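Long-range contacts in RidA family protein (Psychrobacter sp. MES7-P7E, PDB 6L8P), which probably hydrolyses reactive enamine and imine intermediates to release ammonia, as other members of the RidA family do: residues A[46-52]-A[139-145]; A[22-28]-A[39-45]; A[53-58]-A[73-78]. The protein carries 1 engineered substitution. One frame throughout, in Å; residues are numbered along the deposited sequence.

In the fold
From the N terminus, strand 23-26 turns back through a loop and contact 2 closes it against strand 41-44, making 23-26 the outermost strand of this chain's sheet. A short turn at 45-46 then leads into strand 47-54, so contact 1 follows contact 2 in series. The two meet where Val42 O accepts a hydrogen bond from Tyr49 N. Contact 1 closes the longest loop by pairing strand 47-54 with the C-terminal strand 137-144. Contact 3 is nested inside that loop: the end of strand 47-54 meets helix 67-84. Gln53 N and Ile139 O join contacts 1 and 3, tying the outer strands, the centre and the covering helix together.

Contact 1. Residues A[46-52]-A[139-145]; sequences NTVYISG and IESILYI
Val48 and Leu143 form the middle of an antiparallel ladder, their CB atoms 3.8 Å apart and their backbones joined by hydrogen bonds in both directions. The N-to-C directions of the two short strand segments differ by 166°, nearly antiparallel, and Ile50 pairs with Ser141 in the same way, though its return bond is weak. Packing is tightest on the face of Val48, Ile50, Ser141 and Leu143, where Leu143 CD1, turned across by a chi2 of 57°, meets Ile50 CD1 at 3.5 Å. Cys82 and Ile78 of helix 67-84 cover this face, which suits the apolar branches of Val48, Ile50 and Leu143. On the other face Tyr49 CD2 runs along Ile142 CG1; Tyr49 packs on Val93 of the second subunit and Ile142 on Tyr49 of the third.

Near Gly52 the register slips by one residue, as in a beta bulge. There a water bridges Ser51 O (2.9 Å) and Ile139 O (2.8 Å) and accepts from Ser141 OG, satisfying that buried hydroxyl. The far end is looser: exposed Asn46 lays CB over one face of the Tyr144 ring, 3.9 Å from its centroid, and ND2 reaches Tyr144 OH in a weak bond of 3.4 Å. Ile145 N still bonds firmly to Asn46 O. One sheet face under helices and the other facing sister subunits is characteristic of the trimeric RidA fold.

Contact 2. Residues A[22-28]-A[39-45]; sequences TRQTIQT and SQAVKVG
Gln40 NE2 is held by two carbonyls, donating to Thr28 O at 3.1 Å and also to Pro32 O, while OE1 of the same amide accepts from Thr28 N at 2.8 Å. Thr28 O lies almost in the amide plane of Gln40, so the two bonds to Thr28 fix the rotation of that amide. With CD anti to CA (chi2 171°) the side chain stretches out to the loop after strand 23-26. Glutamine suits the place because one side chain can both accept and donate, meeting a peptide N-H and C=O as a strand would. A water between Ile26 O and Gln40 N links the backbones just before this amide.

Beyond it the chains pair as antiparallel strands, with Gln24 and Lys43 exchanging backbone bonds of 2.8 Å from Gln24 N to Lys43 O and from Lys43 N to Gln24 O. Their side chains run alongside each other, Gln24 OE1 lying 3.9 Å from Lys43 CD, and the fully extended lysine reaches Ala85 O with NZ. Ile26 CB sits 3.9 Å from Ala41 CB, the small alanine admitting the branched residue. On the opposite face Arg23 CG packs on Val44 CG1, while the Arg23 guanidinium, through NH1, forms a salt bridge with Asp91 of the second subunit.

Strand 23-26 is thus the outermost strand of this chain's sheet, beside 41-44, which in turn pairs with 47-54; Ile26 and Ala41 face helix 67-84, against Ala84 and Ile81 respectively.

Contact 3. Residues A[53-58]-A[73-78]; sequences QLGFDP and QVFENI
Leaving strand 47-54, the backbone folds through an inverse gamma turn centred on Gly55, whose CA lies 4.8 Å from Val74 CA on the helix. The turn brings its backbone against Val74 CG2, which stands 3.4 Å from Leu54 C. Asn77 ND2 donates to two carbonyls of the turn, a weak, bent bond to Leu54 O (3.0 Å) and a straight one to Phe56 O (3.1 Å, 167° at the hydrogen), the latter on a lone pair; a short side-chain amide on the helix can reach both. Gln73 NE2, one helical turn earlier, approaches Asn77 OD1 from above its carbonyl plane and helps to hold that amide, while Gln73 OE1 is bonded to Arg64. Chi2 of 68° bends Gln73 round Phe56 O. The side chains of Gln53 and Ile78 run in opposite directions where they meet, Gln53 CG touching Ile78 CG1 at 3.7 Å. A malonate ion, probably from the crystallisation liquor, lies near Leu54 and may mark a pocket.

Strand 47-54 thus leads into helix 67-84, which packs on the sheet as in the alpha/beta layers of the RidA fold, Val74 and Ile78 resting on Ile139 of strand 137-144 and Phe75 turned away to meet helix 105-115.

Contact 1. Residues A[46-52]-A[139-145]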
loop_
_atom_site.group_PDB
_atom_site.type_symbol
_atom_site.label_atom_id
_atom_site.label_comp_id
_atom_site.label_asym_id
_atom_site.label_seq_id
_atom_site.Cartn_x
_atom_site.Cartn_y
_atom_site.Cartn_z
ATOM N N ASN A 46 -14.021 12.279 -5.907
ATOM C CA ASN A 46 -14.225 11.113 -6.747
ATOM C C ASN A 46 -13.416 9.916 -6.287
ATOM O O ASN A 46 -13.655 8.807 -6.786
ATOM C CB ASN A 46 -13.840 11.421 -8.194
ATOM C CG ASN A 46 -14.876 12.279 -8.889
ATOM O OD1 ASN A 46 -16.072 12.175 -8.613
ATOM N ND2 ASN A 46 -14.426 13.124 -9.795
ATOM N N THR A 47 -12.481 10.114 -5.352
ATOM C CA THR A 47 -11.575 9.037 -4.944
ATOM C C THR A 47 -12.147 8.297 -3.736
ATOM O O THR A 47 -12.687 8.911 -2.815
ATOM C CB THR A 47 -10.199 9.591 -4.593
ATOM O OG1 THR A 47 -9.670 10.248 -5.771
ATOM C CG2 THR A 47 -9.243 8.473 -4.232
ATOM N N VAL A 48 -12.076 6.977 -3.748
ATOM C CA VAL A 48 -12.538 6.216 -2.586
ATOM C C VAL A 48 -11.415 5.293 -2.152
ATOM O O VAL A 48 -10.880 4.558 -2.983
ATOM C CB VAL A 48 -13.795 5.375 -2.897
ATOM C CG1 VAL A 48 -14.253 4.641 -1.621
ATOM C CG2 VAL A 48 -14.948 6.263 -3.456
ATOM N N TYR A 49 -11.085 5.307 -0.860
ATOM C CA TYR A 49 -10.106 4.369 -0.283
ATOM C C TYR A 49 -10.914 3.300 0.438
ATOM O O TYR A 49 -11.570 3.598 1.443
ATOM C CB TYR A 49 -9.159 5.084 0.687
ATOM C CG TYR A 49 -8.326 6.137 0.014
ATOM C CD1 TYR A 49 -8.819 7.430 -0.151
ATOM C CD2 TYR A 49 -7.099 5.819 -0.525
ATOM C CE1 TYR A 49 -8.062 8.411 -0.819
ATOM C CE2 TYR A 49 -6.339 6.786 -1.187
ATOM C CZ TYR A 49 -6.824 8.060 -1.331
ATOM O OH TYR A 49 -6.064 9.043 -1.995
ATOM N N ILE A 50 -10.868 2.060 -0.063
ATOM C CA ILE A 50 -11.571 0.934 0.558
ATOM C C ILE A 50 -10.572 0.141 1.392
ATOM O O ILE A 50 -9.516 -0.287 0.885
ATOM C CB ILE A 50 -12.249 0.027 -0.486
ATOM C CG1 ILE A 50 -13.209 0.867 -1.367
ATOM C CG2 ILE A 50 -13.076 -1.075 0.226
ATOM C CD1 ILE A 50 -14.021 -0.029 -2.370
ATOM N N SER A 51 -10.933 -0.068 2.660
ATOM C CA SER A 51 -10.128 -0.863 3.583
ATOM C C SER A 51 -9.868 -2.257 3.039
ATOM O O SER A 51 -10.621 -2.791 2.205
ATOM C CB SER A 51 -10.849 -1.002 4.924
ATOM O OG SER A 51 -10.901 0.270 5.540
ATOM N N GLY A 52 -8.781 -2.858 3.523
ATOM C CA GLY A 52 -8.543 -4.259 3.194
ATOM C C GLY A 52 -9.760 -5.089 3.530
ATOM O O GLY A 52 -10.356 -4.925 4.590
ATOM N N ILE A 139 -7.621 -7.899 0.157
ATOM C CA ILE A 139 -7.476 -7.003 -0.990
ATOM C C ILE A 139 -7.935 -5.629 -0.580
ATOM O O ILE A 139 -9.035 -5.474 -0.043
ATOM C CB ILE A 139 -8.270 -7.506 -2.210
ATOM C CG1 ILE A 139 -7.783 -8.916 -2.598
ATOM C CG2 ILE A 139 -8.141 -6.486 -3.369
ATOM C CD1 ILE A 139 -8.458 -9.492 -3.890
ATOM N N GLU A 140 -7.086 -4.615 -0.830
ATOM C CA GLU A 140 -7.389 -3.193 -0.636
ATOM C C GLU A 140 -7.680 -2.573 -1.993
ATOM O O GLU A 140 -7.140 -3.038 -3.003
ATOM C CB GLU A 140 -6.206 -2.460 -0.066
ATOM C CG GLU A 140 -5.652 -3.016 1.191
ATOM C CD GLU A 140 -4.177 -2.632 1.288
ATOM O OE1 GLU A 140 -3.861 -1.403 1.294
ATOM O OE2 GLU A 140 -3.309 -3.540 1.347
ATOM N N SER A 141 -8.468 -1.496 -2.014
ATOM C CA SER A 141 -8.873 -0.936 -3.305
ATOM C C SER A 141 -8.865 0.578 -3.252
ATOM O O SER A 141 -9.169 1.170 -2.218
ATOM C CB SER A 141 -10.301 -1.341 -3.684
ATOM O OG SER A 141 -10.514 -2.700 -3.416
ATOM N N ILE A 142 -8.555 1.211 -4.389
ATOM C CA ILE A 142 -8.742 2.643 -4.567
ATOM C C ILE A 142 -9.601 2.801 -5.809
ATOM O O ILE A 142 -9.310 2.173 -6.837
ATOM C CB ILE A 142 -7.410 3.399 -4.743
ATOM C CG1 ILE A 142 -6.559 3.217 -3.467
ATOM C CG2 ILE A 142 -7.687 4.912 -5.020
ATOM C CD1 ILE A 142 -5.120 3.846 -3.562
ATOM N N LEU A 143 -10.673 3.603 -5.681
ATOM C CA LEU A 143 -11.594 3.929 -6.775
ATOM C C LEU A 143 -11.393 5.358 -7.234
ATOM O O LEU A 143 -11.062 6.252 -6.441
ATOM C CB LEU A 143 -13.068 3.816 -6.338
ATOM C CG LEU A 143 -13.663 2.418 -6.267
ATOM C CD1 LEU A 143 -12.949 1.470 -5.376
ATOM C CD2 LEU A 143 -15.125 2.562 -5.805
ATOM N N TYR A 144 -11.691 5.584 -8.518
ATOM C CA TYR A 144 -11.949 6.926 -9.029
ATOM C C TYR A 144 -13.299 6.853 -9.728
ATOM O O TYR A 144 -13.443 6.167 -10.748
ATOM C CB TYR A 144 -10.819 7.389 -9.953
ATOM C CG TYR A 144 -10.982 8.831 -10.349
ATOM C CD1 TYR A 144 -11.760 9.176 -11.430
ATOM C CD2 TYR A 144 -10.360 9.842 -9.625
ATOM C CE1 TYR A 144 -11.925 10.503 -11.797
ATOM C CE2 TYR A 144 -10.514 11.165 -9.982
ATOM C CZ TYR A 144 -11.299 11.489 -11.066
ATOM O OH TYR A 144 -11.456 12.810 -11.424
ATOM N N ILE A 145 -14.301 7.492 -9.135
ATOM C CA ILE A 145 -15.668 7.387 -9.661
ATOM C C ILE A 145 -15.935 8.501 -10.703
ATOM O O ILE A 145 -15.820 9.679 -10.352
ATOM C CB ILE A 145 -16.685 7.444 -8.516
ATOM C CG1 ILE A 145 -16.469 6.260 -7.557
ATOM C CG2 ILE A 145 -18.103 7.354 -9.100
ATOM C CD1 ILE A 145 -17.402 6.253 -6.309
HETATM O O HOH W 1 -10.754 -3.311 -0.628
#

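Contact 2. Residues A[22-28]-A[39-45]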
loop_
_atom_site.group_PDB
_atom_site.type_symbol
_atom_site.label_atom_id
_atom_site.label_comp_id
_atom_site.label_asym_id
_atom_site.label_seq_id
_atom_site.Cartn_x
_atom_site.Cartn_y
_atom_site.Cartn_z
ATOM N N THR A 22 -14.932 17.176 0.575
ATOM C CA THR A 22 -14.985 16.828 2.000
ATOM C C THR A 22 -15.086 15.314 2.186
ATOM O O THR A 22 -15.691 14.638 1.364
ATOM C CB THR A 22 -16.170 17.523 2.718
ATOM O OG1 THR A 22 -16.047 17.354 4.138
ATOM C CG2 THR A 22 -17.510 16.959 2.254
ATOM N N ARG A 23 -14.471 14.795 3.250
ATOM C CA ARG A 23 -14.498 13.363 3.499
ATOM C C ARG A 23 -15.924 12.893 3.762
ATOM O O ARG A 23 -16.721 13.584 4.404
ATOM C CB ARG A 23 -13.605 12.998 4.695
ATOM C CG ARG A 23 -12.149 13.334 4.486
ATOM C CD ARG A 23 -11.330 13.215 5.748
ATOM N NE ARG A 23 -10.428 14.352 5.780
ATOM C CZ ARG A 23 -10.466 15.309 6.700
ATOM N NH1 ARG A 23 -9.616 16.309 6.606
ATOM N NH2 ARG A 23 -11.328 15.260 7.718
ATOM N N GLN A 24 -16.251 11.718 3.235
ATOM C CA GLN A 24 -17.461 10.993 3.591
ATOM C C GLN A 24 -17.029 9.589 3.971
ATOM O O GLN A 24 -16.408 8.906 3.160
ATOM C CB GLN A 24 -18.468 10.906 2.443
ATOM C CG GLN A 24 -18.569 12.142 1.590
ATOM C CD GLN A 24 -19.265 11.855 0.273
ATOM O OE1 GLN A 24 -18.863 12.356 -0.783
ATOM N NE2 GLN A 24 -20.309 11.029 0.328
ATOM N N THR A 25 -17.396 9.151 5.164
ATOM C CA THR A 25 -17.181 7.764 5.560
ATOM C C THR A 25 -18.294 6.881 5.004
ATOM O O THR A 25 -19.478 7.246 5.036
ATOM C CB THR A 25 -17.119 7.705 7.077
ATOM O OG1 THR A 25 -16.082 8.606 7.501
ATOM C CG2 THR A 25 -16.779 6.321 7.529
ATOM N N ILE A 26 -17.917 5.734 4.465
ATOM C CA ILE A 26 -18.834 4.815 3.805
ATOM C C ILE A 26 -19.092 3.649 4.748
ATOM O O ILE A 26 -18.150 3.070 5.313
ATOM C CB ILE A 26 -18.262 4.293 2.472
ATOM C CG1 ILE A 26 -17.826 5.412 1.503
ATOM C CG2 ILE A 26 -19.247 3.337 1.770
ATOM C CD1 ILE A 26 -18.889 6.480 1.186
ATOM N N GLN A 27 -20.366 3.279 4.908
ATOM C CA GLN A 27 -20.713 2.091 5.677
ATOM C C GLN A 27 -21.864 1.384 4.983
ATOM O O GLN A 27 -22.802 2.031 4.496
ATOM C CB GLN A 27 -21.122 2.418 7.126
ATOM C CG GLN A 27 -21.311 1.178 8.053
ATOM C CD GLN A 27 -22.676 0.496 7.882
ATOM O OE1 GLN A 27 -23.649 1.130 7.459
ATOM N NE2 GLN A 27 -22.742 -0.802 8.187
ATOM N N THR A 28 -21.778 0.066 4.923
ATOM C CA THR A 28 -22.879 -0.747 4.425
ATOM C C THR A 28 -22.959 -2.055 5.198
ATOM O O THR A 28 -21.959 -2.735 5.414
ATOM C CB THR A 28 -22.769 -1.026 2.919
ATOM O OG1 THR A 28 -23.784 -1.962 2.525
ATOM C CG2 THR A 28 -21.397 -1.592 2.531
ATOM N N SER A 39 -12.868 2.329 9.358
ATOM C CA SER A 39 -14.110 2.371 8.601
ATOM C C SER A 39 -13.951 1.540 7.347
ATOM O O SER A 39 -12.840 1.368 6.821
ATOM C CB SER A 39 -14.464 3.793 8.200
ATOM O OG SER A 39 -14.734 4.560 9.386
ATOM N N GLN A 40 -15.101 1.092 6.807
ATOM C CA GLN A 40 -15.045 0.290 5.592
ATOM C C GLN A 40 -14.402 1.046 4.428
ATOM O O GLN A 40 -13.639 0.448 3.659
ATOM C CB GLN A 40 -16.454 -0.177 5.192
ATOM C CG GLN A 40 -16.995 -1.263 6.112
ATOM C CD GLN A 40 -18.475 -1.527 5.822
ATOM O OE1 GLN A 40 -19.138 -0.686 5.208
ATOM N NE2 GLN A 40 -18.965 -2.702 6.191
ATOM N N ALA A 41 -14.731 2.322 4.245
ATOM C CA ALA A 41 -14.102 3.098 3.182
ATOM C C ALA A 41 -14.263 4.566 3.500
ATOM O O ALA A 41 -15.138 4.960 4.274
ATOM C CB ALA A 41 -14.715 2.784 1.804
ATOM N N VAL A 42 -13.410 5.379 2.873
ATOM C CA VAL A 42 -13.491 6.834 2.994
ATOM C C VAL A 42 -13.473 7.412 1.592
ATOM O O VAL A 42 -12.593 7.084 0.786
ATOM C CB VAL A 42 -12.342 7.449 3.815
ATOM C CG1 VAL A 42 -12.480 8.994 3.810
ATOM C CG2 VAL A 42 -12.345 6.933 5.234
ATOM N N LYS A 43 -14.424 8.286 1.298
ATOM C CA LYS A 43 -14.530 8.910 -0.016
ATOM C C LYS A 43 -14.162 10.379 0.097
ATOM O O LYS A 43 -14.638 11.066 1.003
ATOM C CB LYS A 43 -15.961 8.743 -0.555
ATOM C CG LYS A 43 -16.212 9.441 -1.917
ATOM C CD LYS A 43 -17.617 9.044 -2.388
ATOM C CE LYS A 43 -17.934 9.651 -3.746
ATOM N NZ LYS A 43 -19.291 9.193 -4.173
ATOM N N VAL A 44 -13.299 10.848 -0.803
ATOM C CA VAL A 44 -12.945 12.266 -0.875
ATOM C C VAL A 44 -13.089 12.652 -2.335
ATOM O O VAL A 44 -12.290 12.234 -3.186
ATOM C CB VAL A 44 -11.543 12.574 -0.338
ATOM C CG1 VAL A 44 -11.585 12.648 1.166
ATOM C CG2 VAL A 44 -10.556 11.509 -0.743
ATOM N N GLY A 45 -14.143 13.389 -2.635
ATOM C CA GLY A 45 -14.401 13.729 -4.025
ATOM C C GLY A 45 -14.746 12.484 -4.811
ATOM O O GLY A 45 -15.632 11.710 -4.438
HETATM O O HOH W 2 -16.473 13.382 -0.756
HETATM O O HOH W 3 -17.626 1.795 7.981
#

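Contact 3. Residues A[53-58]-A[73-78]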
loop_
_atom_site.group_PDB
_atom_site.type_symbol
_atom_site.label_atom_id
_atom_site.label_comp_id
_atom_site.label_asym_id
_atom_site.label_seq_id
_atom_site.Cartn_x
_atom_site.Cartn_y
_atom_site.Cartn_z
ATOM N N GLN A 53 -10.169 -5.938 2.596
ATOM C CA GLN A 53 -11.288 -6.850 2.785
ATOM C C GLN A 53 -10.772 -8.274 2.835
ATOM O O GLN A 53 -9.917 -8.664 2.030
ATOM C CB GLN A 53 -12.306 -6.714 1.644
ATOM C CG GLN A 53 -12.998 -5.351 1.634
ATOM C CD GLN A 53 -13.737 -5.071 2.902
ATOM O OE1 GLN A 53 -14.573 -5.874 3.318
ATOM N NE2 GLN A 53 -13.430 -3.935 3.548
ATOM N N LEU A 54 -11.294 -9.047 3.790
ATOM C CA LEU A 54 -11.019 -10.467 3.929
ATOM C C LEU A 54 -12.268 -11.247 3.535
ATOM O O LEU A 54 -13.351 -10.671 3.344
ATOM C CB LEU A 54 -10.621 -10.780 5.387
ATOM C CG LEU A 54 -9.356 -10.058 5.878
ATOM C CD1 LEU A 54 -9.352 -10.022 7.470
ATOM C CD2 LEU A 54 -8.160 -10.785 5.435
ATOM N N GLY A 55 -12.109 -12.570 3.403
ATOM C CA GLY A 55 -13.184 -13.381 2.848
ATOM C C GLY A 55 -14.281 -13.749 3.845
ATOM O O GLY A 55 -14.692 -14.910 3.896
ATOM N N PHE A 56 -14.742 -12.787 4.633
ATOM C CA PHE A 56 -15.817 -13.032 5.596
ATOM C C PHE A 56 -17.177 -13.010 4.918
ATOM O O PHE A 56 -17.482 -12.123 4.116
ATOM C CB PHE A 56 -15.857 -11.926 6.655
ATOM C CG PHE A 56 -14.661 -11.859 7.539
ATOM C CD1 PHE A 56 -14.363 -12.865 8.441
ATOM C CD2 PHE A 56 -13.919 -10.702 7.537
ATOM C CE1 PHE A 56 -13.219 -12.746 9.296
ATOM C CE2 PHE A 56 -12.790 -10.542 8.377
ATOM C CZ PHE A 56 -12.441 -11.585 9.250
ATOM N N ASP A 57 -18.049 -13.926 5.321
ATOM C CA ASP A 57 -19.484 -13.710 5.119
ATOM C C ASP A 57 -19.921 -12.492 5.940
ATOM O O ASP A 57 -19.594 -12.424 7.141
ATOM C CB ASP A 57 -20.174 -14.996 5.585
ATOM C CG ASP A 57 -21.701 -14.942 5.536
ATOM O OD1 ASP A 57 -22.348 -13.953 5.944
ATOM O OD2 ASP A 57 -22.261 -16.018 5.230
ATOM N N PRO A 58 -20.543 -11.471 5.344
ATOM C CA PRO A 58 -20.779 -10.237 6.099
ATOM C C PRO A 58 -21.796 -10.384 7.217
ATOM O O PRO A 58 -21.847 -9.510 8.088
ATOM C CB PRO A 58 -21.259 -9.236 5.033
ATOM C CG PRO A 58 -21.702 -10.098 3.888
ATOM C CD PRO A 58 -20.874 -11.316 3.900
ATOM N N GLN A 73 -15.502 -14.128 -2.124
ATOM C CA GLN A 73 -16.193 -13.363 -1.096
ATOM C C GLN A 73 -15.572 -11.981 -0.917
ATOM O O GLN A 73 -16.286 -10.993 -0.731
ATOM C CB GLN A 73 -16.164 -14.149 0.216
ATOM C CG GLN A 73 -16.941 -13.445 1.366
ATOM C CD GLN A 73 -18.441 -13.427 1.081
ATOM O OE1 GLN A 73 -19.035 -14.500 0.855
ATOM N NE2 GLN A 73 -19.030 -12.252 0.977
ATOM N N VAL A 74 -14.238 -11.882 -1.019
ATOM C CA VAL A 74 -13.593 -10.571 -0.964
ATOM C C VAL A 74 -14.127 -9.679 -2.066
ATOM O O VAL A 74 -14.448 -8.509 -1.829
ATOM C CB VAL A 74 -12.058 -10.717 -1.074
ATOM C CG1 VAL A 74 -11.421 -9.350 -1.373
ATOM C CG2 VAL A 74 -11.463 -11.290 0.206
ATOM N N PHE A 75 -14.268 -10.230 -3.277
ATOM C CA PHE A 75 -14.835 -9.425 -4.361
ATOM C C PHE A 75 -16.282 -9.005 -4.076
ATOM O O PHE A 75 -16.666 -7.865 -4.355
ATOM C CB PHE A 75 -14.715 -10.169 -5.704
ATOM C CG PHE A 75 -13.451 -9.812 -6.469
ATOM C CD1 PHE A 75 -13.352 -8.605 -7.147
ATOM C CD2 PHE A 75 -12.351 -10.632 -6.393
ATOM C CE1 PHE A 75 -12.139 -8.256 -7.835
ATOM C CE2 PHE A 75 -11.158 -10.315 -7.035
ATOM C CZ PHE A 75 -11.062 -9.110 -7.773
ATOM N N GLU A 76 -17.101 -9.899 -3.498
ATOM C CA GLU A 76 -18.469 -9.484 -3.153
ATOM C C GLU A 76 -18.464 -8.362 -2.113
ATOM O O GLU A 76 -19.256 -7.398 -2.190
ATOM C CB GLU A 76 -19.260 -10.691 -2.634
ATOM C CG GLU A 76 -19.480 -11.765 -3.719
ATOM C CD GLU A 76 -20.153 -11.174 -4.972
ATOM O OE1 GLU A 76 -21.135 -10.411 -4.815
ATOM O OE2 GLU A 76 -19.700 -11.457 -6.111
ATOM N N ASN A 77 -17.562 -8.475 -1.122
ATOM C CA ASN A 77 -17.440 -7.451 -0.087
ATOM C C ASN A 77 -16.991 -6.101 -0.656
ATOM O O ASN A 77 -17.551 -5.040 -0.333
ATOM C CB ASN A 77 -16.479 -7.960 0.996
ATOM C CG ASN A 77 -17.030 -9.182 1.743
ATOM O OD1 ASN A 77 -18.223 -9.464 1.654
ATOM N ND2 ASN A 77 -16.150 -9.911 2.475
ATOM N N ILE A 78 -15.992 -6.128 -1.544
ATOM C CA ILE A 78 -15.548 -4.896 -2.181
ATOM C C ILE A 78 -16.657 -4.299 -3.023
ATOM O O ILE A 78 -16.891 -3.094 -2.962
ATOM C CB ILE A 78 -14.275 -5.154 -3.008
ATOM C CG1 ILE A 78 -13.116 -5.510 -2.060
ATOM C CG2 ILE A 78 -13.914 -3.911 -3.835
ATOM C CD1 ILE A 78 -11.845 -5.951 -2.828
#